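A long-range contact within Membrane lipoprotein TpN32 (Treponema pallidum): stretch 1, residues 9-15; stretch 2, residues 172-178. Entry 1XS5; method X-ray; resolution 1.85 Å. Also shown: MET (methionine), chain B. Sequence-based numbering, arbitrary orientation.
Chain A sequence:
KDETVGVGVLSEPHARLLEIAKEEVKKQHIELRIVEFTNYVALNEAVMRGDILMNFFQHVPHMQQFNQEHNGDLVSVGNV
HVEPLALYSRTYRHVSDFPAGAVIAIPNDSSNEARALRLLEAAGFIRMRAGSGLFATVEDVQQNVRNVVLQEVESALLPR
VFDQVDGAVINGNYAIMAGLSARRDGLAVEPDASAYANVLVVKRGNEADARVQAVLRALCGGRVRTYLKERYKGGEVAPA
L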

# COMPACT_ATOMS: atom_id res chain seq x y z
N VAL A 9 6.31 -9.69 5.58
CA VAL A 9 5.21 -9.41 4.61
C VAL A 9 3.92 -9.31 5.43
O VAL A 9 3.83 -9.87 6.52
CB VAL A 9 5.12 -10.56 3.54
CG1 VAL A 9 4.49 -11.82 4.16
CG2 VAL A 9 4.33 -10.09 2.31
N LEU A 10 2.91 -8.62 4.88
CA LEU A 10 1.62 -8.42 5.49
C LEU A 10 0.53 -9.25 4.84
O LEU A 10 -0.32 -9.81 5.53
CB LEU A 10 1.24 -6.93 5.35
CG LEU A 10 -0.06 -6.38 5.93
CD1 LEU A 10 -0.02 -6.49 7.45
CD2 LEU A 10 -0.16 -4.90 5.55
N SER A 11 0.53 -9.32 3.51
CA SER A 11 -0.55 -10.02 2.81
C SER A 11 -0.29 -10.11 1.31
O SER A 11 0.78 -9.74 0.80
CB SER A 11 -1.84 -9.21 2.96
OG SER A 11 -1.78 -8.01 2.15
N GLU A 12 -1.31 -10.60 0.61
CA GLU A 12 -1.24 -10.64 -0.84
C GLU A 12 -1.37 -9.17 -1.23
O GLU A 12 -2.00 -8.39 -0.51
CB GLU A 12 -2.42 -11.44 -1.38
CG GLU A 12 -2.30 -12.95 -1.09
CD GLU A 12 -1.03 -13.58 -1.68
OE1 GLU A 12 -0.36 -12.93 -2.50
OE2 GLU A 12 -0.70 -14.74 -1.34
N PRO A 13 -0.84 -8.78 -2.40
CA PRO A 13 -0.14 -9.62 -3.37
C PRO A 13 1.35 -9.79 -3.10
O PRO A 13 2.03 -10.59 -3.76
CB PRO A 13 -0.37 -8.86 -4.67
CG PRO A 13 -0.20 -7.38 -4.19
CD PRO A 13 -1.09 -7.42 -2.93
N HIS A 14 1.87 -9.06 -2.11
CA HIS A 14 3.30 -9.11 -1.82
C HIS A 14 3.77 -10.51 -1.49
O HIS A 14 4.90 -10.90 -1.83
CB HIS A 14 3.63 -8.15 -0.65
CG HIS A 14 3.11 -6.76 -0.85
ND1 HIS A 14 1.78 -6.49 -1.06
CD2 HIS A 14 3.76 -5.57 -0.92
CE1 HIS A 14 1.62 -5.19 -1.25
NE2 HIS A 14 2.81 -4.61 -1.17
N ALA A 15 2.92 -11.26 -0.81
CA ALA A 15 3.32 -12.63 -0.40
C ALA A 15 3.61 -13.52 -1.60
O ALA A 15 4.60 -14.22 -1.63
CB ALA A 15 2.25 -13.26 0.50
N GLY A 172 -5.21 -1.13 -2.41
CA GLY A 172 -5.31 -2.23 -3.36
C GLY A 172 -5.12 -3.60 -2.74
O GLY A 172 -5.90 -4.51 -3.04
N ASN A 173 -4.14 -3.78 -1.85
CA ASN A 173 -3.96 -5.13 -1.30
C ASN A 173 -5.22 -5.62 -0.60
O ASN A 173 -5.70 -6.77 -0.82
CB ASN A 173 -2.72 -5.18 -0.35
CG ASN A 173 -2.92 -4.39 0.93
OD1 ASN A 173 -3.07 -3.17 0.91
ND2 ASN A 173 -2.91 -5.10 2.06
N TYR A 174 -5.81 -4.77 0.23
CA TYR A 174 -7.01 -5.20 0.96
C TYR A 174 -8.23 -5.32 0.08
O TYR A 174 -9.12 -6.17 0.35
CB TYR A 174 -7.30 -4.23 2.12
CG TYR A 174 -6.27 -4.38 3.21
CD1 TYR A 174 -6.02 -5.63 3.76
CD2 TYR A 174 -5.58 -3.28 3.71
CE1 TYR A 174 -5.11 -5.79 4.80
CE2 TYR A 174 -4.64 -3.43 4.75
CZ TYR A 174 -4.42 -4.69 5.28
OH TYR A 174 -3.53 -4.90 6.31
N ALA A 175 -8.31 -4.48 -0.96
CA ALA A 175 -9.45 -4.52 -1.89
C ALA A 175 -9.39 -5.87 -2.65
O ALA A 175 -10.37 -6.61 -2.72
CB ALA A 175 -9.34 -3.35 -2.91
N ILE A 176 -8.21 -6.19 -3.20
CA ILE A 176 -8.03 -7.42 -3.97
C ILE A 176 -8.34 -8.65 -3.11
O ILE A 176 -8.98 -9.62 -3.56
CB ILE A 176 -6.58 -7.49 -4.51
CG1 ILE A 176 -6.38 -6.42 -5.60
CG2 ILE A 176 -6.30 -8.86 -5.04
CD1 ILE A 176 -4.86 -6.15 -5.78
N MET A 177 -7.93 -8.62 -1.86
CA MET A 177 -8.23 -9.72 -0.97
C MET A 177 -9.74 -9.90 -0.71
O MET A 177 -10.17 -11.00 -0.34
CB MET A 177 -7.54 -9.53 0.39
CG MET A 177 -6.05 -9.79 0.33
SD MET A 177 -5.25 -9.11 1.85
CE MET A 177 -6.42 -9.57 3.14
N ALA A 178 -10.51 -8.81 -0.86
CA ALA A 178 -11.96 -8.82 -0.66
C ALA A 178 -12.76 -8.90 -2.01
O ALA A 178 -13.97 -8.67 -2.07
CB ALA A 178 -12.37 -7.57 0.15
N MET B . -0.01 -1.98 -0.43
CA MET B . -0.39 -0.66 0.18
C MET B . -0.75 0.42 -0.86
O MET B . -1.80 1.11 -0.69
CB MET B . 0.76 -0.12 1.06
CG MET B . 0.32 1.04 1.92
SD MET B . 1.63 1.75 2.95
CE MET B . 1.63 0.50 4.30
OXT MET B . 0.01 0.58 -1.83

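A loop far away in sequence can be pinned to a helix by a single polar link set among apolar contacts, and residues 9-15 and 172-178 of TpN32 illustrate the principle, burying 296 Å² summed over both sides. Buried Asn173 has the largest area covered by the other stretch, 56 Å². Val9 stays out of reach, so the contact opens at Leu10, whose CD2 lies 3.5 Å from OH of Tyr174. The CA-to-CB bond of Tyr174 points away from the loop, yet its long side chain brings the hydroxyl end back to meet the leucine methyl. Ser11 supplies the polar link. Asn173, in the p rotamer, donates from ND2 to Ser11 OG at 3.1 Å, and this hydroxyl in turn donates to Glu12 O at 2.7 Å; a small side chain that can accept and donate at once thus ties the helix to the loop's own backbone. Beside it, Ser11 CB packs 3.6 Å from Met177 SD. The backbone O of Glu12 rests 3.3 Å from Asn173 CB, and Glu12 CB lies 4.3 Å from Met177 CG, while the carboxylate end leads away from the helix. After a cis peptide bond, Pro13 sets CD 3.8 Å from Asn173 CB, an apolar ring against a methylene. His14 CE1 completes the contact 4.4 Å from Asn173 CB; the bound methionine N lies 3.7 Å from His14 CE1.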